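Local coordinates for protein tyrosine--tRNA ligase (Aeropyrum pernix, PDB 2CYA) that probably catalyses the two-step attachment of tyrosine to tRNA(Tyr), activating the amino acid with ATP to Tyr-AMP before transferring it to the acceptor end, at residues A[171-175]-A[176-180]; A[195-198]-A[199-203]. One frame throughout, in Å; residues are numbered along the deposited sequence.

Contact 1 (A[171-175]-A[176-180]); sequences SDIFY and MDLDI
Met176 folds its side chain back over the last turn of the helix that ends at Tyr175, and this is the close-packed side of the contact. Its CG stands beside its own backbone N (chi1 -68°), and a bend at chi3 (-94°) curls the terminal methyl round to the carbonyl of Asp172, with CE 3.2 Å from Asp172 O and 3.9 Å from Asp172 CB. The same carbonyl oxygen accepts the Met176 N-H at 3.0 Å, so the backbone bond and the thioether chain converge on one atom. Tyr39 of strand 37-42 packs against Met176, Ile173 and Leu178. An alanine in place of Met176 would probably keep the backbone bond but leave a gap between Asp172 and Tyr39, with the methyl contact to Asp172 O and CB lost. Asp172, predicted to bind L-tyrosine, has OD1 hydrogen-bonded to the Tyr126 hydroxyl and OD2 held weakly by His77.

The helix closes in a Schellman motif, with Asp177 at positive phi as the C' residue. Leu178 N reaches back to Ile173 O (3.3 Å), nearly in line with the C=O bond, whereas Asp177 N bonds to Phe174 O at 2.8 Å from well above the carbonyl plane. The reversal brings Leu178 CB to 4.2 Å from Ile173 CG2, the two side chains crossing at about a right angle.

Looser contacts lie at the partly exposed Tyr175 and Asp177. Tyr175 CD2 comes no nearer than 4.4 Å to Met176 CG, and its hydroxyl is hydrogen-bonded to Asp123. Asp177 OD2 forms a salt bridge with Lys204, while a water makes weak bonds to Asp177 OD1 and Phe174 O.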
loop_
_atom_site.group_PDB
_atom_site.type_symbol
_atom_site.label_atom_id
_atom_site.label_comp_id
_atom_site.label_asym_id
_atom_site.label_seq_id
_atom_site.Cartn_x
_atom_site.Cartn_y
_atom_site.Cartn_z
ATOM N N SER A 171 9.981 -2.424 3.055
ATOM C CA SER A 171 9.859 -3.541 2.138
ATOM C C SER A 171 10.979 -3.579 1.112
ATOM O O SER A 171 11.341 -4.652 0.646
ATOM C CB SER A 171 8.497 -3.512 1.433
ATOM O OG SER A 171 7.456 -3.641 2.385
ATOM N N ASP A 172 11.495 -2.408 0.737
ATOM C CA ASP A 172 12.599 -2.324 -0.214
ATOM C C ASP A 172 13.797 -3.063 0.387
ATOM O O ASP A 172 14.470 -3.839 -0.296
ATOM C CB ASP A 172 13.030 -0.868 -0.458
ATOM C CG ASP A 172 12.000 -0.051 -1.212
ATOM O OD1 ASP A 172 11.140 -0.632 -1.901
ATOM O OD2 ASP A 172 12.068 1.191 -1.135
ATOM N N ILE A 173 14.064 -2.782 1.665
ATOM C CA ILE A 173 15.172 -3.394 2.401
ATOM C C ILE A 173 14.987 -4.907 2.478
ATOM O O ILE A 173 15.905 -5.656 2.164
ATOM C CB ILE A 173 15.275 -2.794 3.850
ATOM C CG1 ILE A 173 15.737 -1.332 3.762
ATOM C CG2 ILE A 173 16.231 -3.614 4.726
ATOM C CD1 ILE A 173 15.534 -0.547 5.054
ATOM N N PHE A 174 13.803 -5.369 2.876
ATOM C CA PHE A 174 13.599 -6.817 2.975
ATOM C C PHE A 174 13.605 -7.482 1.594
ATOM O O PHE A 174 14.229 -8.533 1.400
ATOM C CB PHE A 174 12.279 -7.163 3.691
ATOM C CG PHE A 174 12.187 -6.664 5.127
ATOM C CD1 PHE A 174 13.322 -6.562 5.933
ATOM C CD2 PHE A 174 10.938 -6.370 5.688
ATOM C CE1 PHE A 174 13.219 -6.181 7.269
ATOM C CE2 PHE A 174 10.815 -5.984 7.030
ATOM C CZ PHE A 174 11.951 -5.888 7.827
ATOM N N TYR A 175 12.915 -6.873 0.632
ATOM C CA TYR A 175 12.855 -7.443 -0.709
ATOM C C TYR A 175 14.255 -7.649 -1.292
ATOM O O TYR A 175 14.517 -8.666 -1.932
ATOM C CB TYR A 175 12.051 -6.537 -1.639
ATOM C CG TYR A 175 11.886 -7.093 -3.036
ATOM C CD1 TYR A 175 10.862 -7.999 -3.337
ATOM C CD2 TYR A 175 12.742 -6.697 -4.069
ATOM C CE1 TYR A 175 10.692 -8.491 -4.645
ATOM C CE2 TYR A 175 12.583 -7.182 -5.368
ATOM C CZ TYR A 175 11.557 -8.077 -5.649
ATOM O OH TYR A 175 11.411 -8.560 -6.934
ATOM N N MET A 176 15.153 -6.687 -1.078
ATOM C CA MET A 176 16.526 -6.801 -1.590
ATOM C C MET A 176 17.424 -7.660 -0.711
ATOM O O MET A 176 18.639 -7.739 -0.927
ATOM C CB MET A 176 17.130 -5.418 -1.794
ATOM C CG MET A 176 16.444 -4.655 -2.922
ATOM S SD MET A 176 17.193 -3.070 -3.286
ATOM C CE MET A 176 16.218 -2.080 -2.315
ATOM N N ASP A 177 16.821 -8.297 0.290
ATOM C CA ASP A 177 17.542 -9.217 1.158
ATOM C C ASP A 177 18.807 -8.595 1.729
ATOM O O ASP A 177 19.883 -9.181 1.654
ATOM C CB ASP A 177 17.898 -10.464 0.340
ATOM C CG ASP A 177 18.305 -11.641 1.216
ATOM O OD1 ASP A 177 17.621 -11.873 2.237
ATOM O OD2 ASP A 177 19.288 -12.328 0.870
ATOM N N LEU A 178 18.666 -7.415 2.310
ATOM C CA LEU A 178 19.807 -6.685 2.836
ATOM C C LEU A 178 20.226 -6.947 4.281
ATOM O O LEU A 178 19.384 -7.164 5.171
ATOM C CB LEU A 178 19.549 -5.191 2.691
ATOM C CG LEU A 178 19.198 -4.689 1.298
ATOM C CD1 LEU A 178 18.887 -3.189 1.431
ATOM C CD2 LEU A 178 20.356 -4.952 0.291
ATOM N N ASP A 179 21.541 -6.899 4.500
ATOM C CA ASP A 179 22.109 -7.044 5.845
ATOM C C ASP A 179 22.353 -5.632 6.386
ATOM O O ASP A 179 22.418 -5.427 7.601
ATOM C CB ASP A 179 23.446 -7.784 5.778
ATOM C CG ASP A 179 23.297 -9.160 5.231
ATOM O OD1 ASP A 179 22.734 -10.008 5.939
ATOM O OD2 ASP A 179 23.717 -9.386 4.090
ATOM N N ILE A 180 22.487 -4.673 5.469
ATOM C CA ILE A 180 22.760 -3.277 5.822
ATOM C C ILE A 180 21.968 -2.230 5.038
ATOM O O ILE A 180 21.836 -2.307 3.824
ATOM C CB ILE A 180 24.247 -2.916 5.587
ATOM C CG1 ILE A 180 25.174 -3.781 6.440
ATOM C CG2 ILE A 180 24.467 -1.450 5.916
ATOM C CD1 ILE A 180 26.635 -3.629 6.031
HETATM O O HOH W 1 15.586 -9.857 4.142
#

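Contact 2 (A[195-198]-A[199-203]); sequences RDVA and EKLGR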
loop_
_atom_site.group_PDB
_atom_site.type_symbol
_atom_site.label_atom_id
_atom_site.label_comp_id
_atom_site.label_asym_id
_atom_site.label_seq_id
_atom_site.Cartn_x
_atom_site.Cartn_y
_atom_site.Cartn_z
ATOM N N ARG A 195 13.923 -2.617 11.550
ATOM C CA ARG A 195 14.569 -3.449 12.570
ATOM C C ARG A 195 13.555 -4.010 13.553
ATOM O O ARG A 195 13.686 -5.146 14.002
ATOM C CB ARG A 195 15.624 -2.637 13.341
ATOM C CG ARG A 195 16.879 -2.314 12.529
ATOM C CD ARG A 195 17.802 -1.373 13.304
ATOM N NE ARG A 195 18.196 -1.908 14.611
ATOM C CZ ARG A 195 19.104 -2.859 14.796
ATOM N NH1 ARG A 195 19.741 -3.413 13.758
ATOM N NH2 ARG A 195 19.372 -3.265 16.028
ATOM N N ASP A 196 12.545 -3.214 13.890
ATOM C CA ASP A 196 11.531 -3.657 14.850
ATOM C C ASP A 196 10.598 -4.702 14.280
ATOM O O ASP A 196 9.929 -5.404 15.022
ATOM C CB ASP A 196 10.660 -2.491 15.311
ATOM C CG ASP A 196 11.300 -1.689 16.412
ATOM O OD1 ASP A 196 12.311 -2.163 16.970
ATOM O OD2 ASP A 196 10.784 -0.595 16.717
ATOM N N VAL A 197 10.566 -4.803 12.958
ATOM C CA VAL A 197 9.662 -5.707 12.280
ATOM C C VAL A 197 10.286 -6.946 11.657
ATOM O O VAL A 197 9.615 -7.968 11.490
ATOM C CB VAL A 197 8.891 -4.884 11.202
ATOM C CG1 VAL A 197 8.489 -5.745 10.026
ATOM C CG2 VAL A 197 7.688 -4.237 11.846
ATOM N N ALA A 198 11.569 -6.864 11.335
ATOM C CA ALA A 198 12.282 -7.957 10.677
ATOM C C ALA A 198 12.094 -9.379 11.238
ATOM O O ALA A 198 11.795 -10.307 10.487
ATOM C CB ALA A 198 13.778 -7.621 10.612
ATOM N N GLU A 199 12.287 -9.559 12.540
ATOM C CA GLU A 199 12.162 -10.902 13.124
ATOM C C GLU A 199 10.721 -11.431 13.063
ATOM O O GLU A 199 10.500 -12.608 12.792
ATOM C CB GLU A 199 12.735 -10.913 14.555
ATOM C CG GLU A 199 14.262 -10.738 14.554
ATOM C CD GLU A 199 14.895 -10.636 15.944
ATOM O OE1 GLU A 199 14.187 -10.806 16.966
ATOM O OE2 GLU A 199 16.122 -10.391 16.006
ATOM N N LYS A 200 9.749 -10.555 13.258
ATOM C CA LYS A 200 8.347 -10.964 13.173
ATOM C C LYS A 200 8.006 -11.545 11.800
ATOM O O LYS A 200 7.199 -12.462 11.702
ATOM C CB LYS A 200 7.430 -9.776 13.459
ATOM C CG LYS A 200 7.490 -9.334 14.893
ATOM C CD LYS A 200 6.726 -8.042 15.101
ATOM C CE LYS A 200 6.862 -7.594 16.536
ATOM N NZ LYS A 200 6.218 -6.275 16.759
ATOM N N LEU A 201 8.617 -11.008 10.746
ATOM C CA LEU A 201 8.374 -11.481 9.385
ATOM C C LEU A 201 9.379 -12.504 8.886
ATOM O O LEU A 201 9.320 -12.908 7.730
ATOM C CB LEU A 201 8.400 -10.311 8.389
ATOM C CG LEU A 201 7.282 -9.272 8.368
ATOM C CD1 LEU A 201 7.045 -8.710 9.751
ATOM C CD2 LEU A 201 7.670 -8.168 7.402
ATOM N N GLY A 202 10.323 -12.913 9.716
ATOM C CA GLY A 202 11.298 -13.873 9.225
ATOM C C GLY A 202 12.255 -13.250 8.222
ATOM O O GLY A 202 12.784 -13.935 7.359
ATOM N N ARG A 203 12.490 -11.946 8.338
ATOM C CA ARG A 203 13.408 -11.245 7.443
ATOM C C ARG A 203 14.634 -10.789 8.224
ATOM O O ARG A 203 14.554 -10.595 9.427
ATOM C CB ARG A 203 12.714 -10.019 6.834
ATOM C CG ARG A 203 11.675 -10.374 5.795
ATOM C CD ARG A 203 12.387 -10.900 4.569
ATOM N NE ARG A 203 11.461 -11.526 3.647
ATOM C CZ ARG A 203 11.724 -11.743 2.366
ATOM N NH1 ARG A 203 12.898 -11.378 1.854
ATOM N NH2 ARG A 203 10.809 -12.324 1.601
HETATM O O HOH W 2 13.096 -7.576 14.579
HETATM O O HOH W 3 10.264 -7.945 14.957
#
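Glu199 and Lys200 meet the preceding helical turn partly through water. The Glu199 N-H is linked to Arg195 O by one water, which lies 3.0 Å from Glu199 N and donates to the carbonyl; a second water joins Lys200 N to Asp196 O in the same manner. Two carbonyls of the helix end thus reach the following chain by way of solvent. The extended aliphatic chain of Lys200 runs back alongside Asp196 O, with CE 4.1 Å from that oxygen, while the Asp196 carboxylate is engaged by Arg141.

Leu201 makes the apolar contact. Its CG lies beside its own backbone N (chi1 -70°), which turns the fork of the side chain back toward Val197. CD1 presses against Val197 CG1 at 3.3 Å, tighter than usual for two carbons, and CD2 follows at 3.7 Å from the same methyl. Leu201 N bonds to Val197 O at 3.3 Å, with a weak second bond to Ala198 O.

Gly202, which closes a type I turn begun at Glu199, takes positive phi as the C' residue of a Schellman motif; its N bonds to Glu199 O at 3.1 Å. Arg203 then completes the motif: its N-H reaches Ala198 O at 2.8 Å, the donor tilted 28° from the carbonyl plane. Arg203 CB lies 3.8 Å from that oxygen; beyond it the chain bends at chi2, and the side chain packs on Phe174 and Leu129.

The division of labour implies a helix end held by direct bonds to Val197 O and Ala198 O, with waters satisfying the Arg195 and Asp196 carbonyls, and accompanied by an apolar contact of Val197 CG1 with both Leu201 methyls, the CD1 pair unusually tight.

In the fold
Contacts 1 and 2 are successive helix ends in the class I synthetase catalytic domain, with centres 11 Å apart; the first leads into strand 180-184 and the second toward strand 207-211, neighbouring parallel strands of the central sheet. Phe174 joins them: its CZ lies 3.5 Å from Ala198 CA, and its CE2 is 3.8 Å from both Val197 CG1 and Leu201 CD2. The side chain of Arg203 also comes near, with NH1 3.2 Å from Phe174 O. Contact 1 borders the predicted tyrosine pocket, containing Asp172 and packing Leu178 about 3 Å from the Tyr39 side chain. Contact 2 is set back, Arg203 and Asp172 side chains being about 11 Å apart.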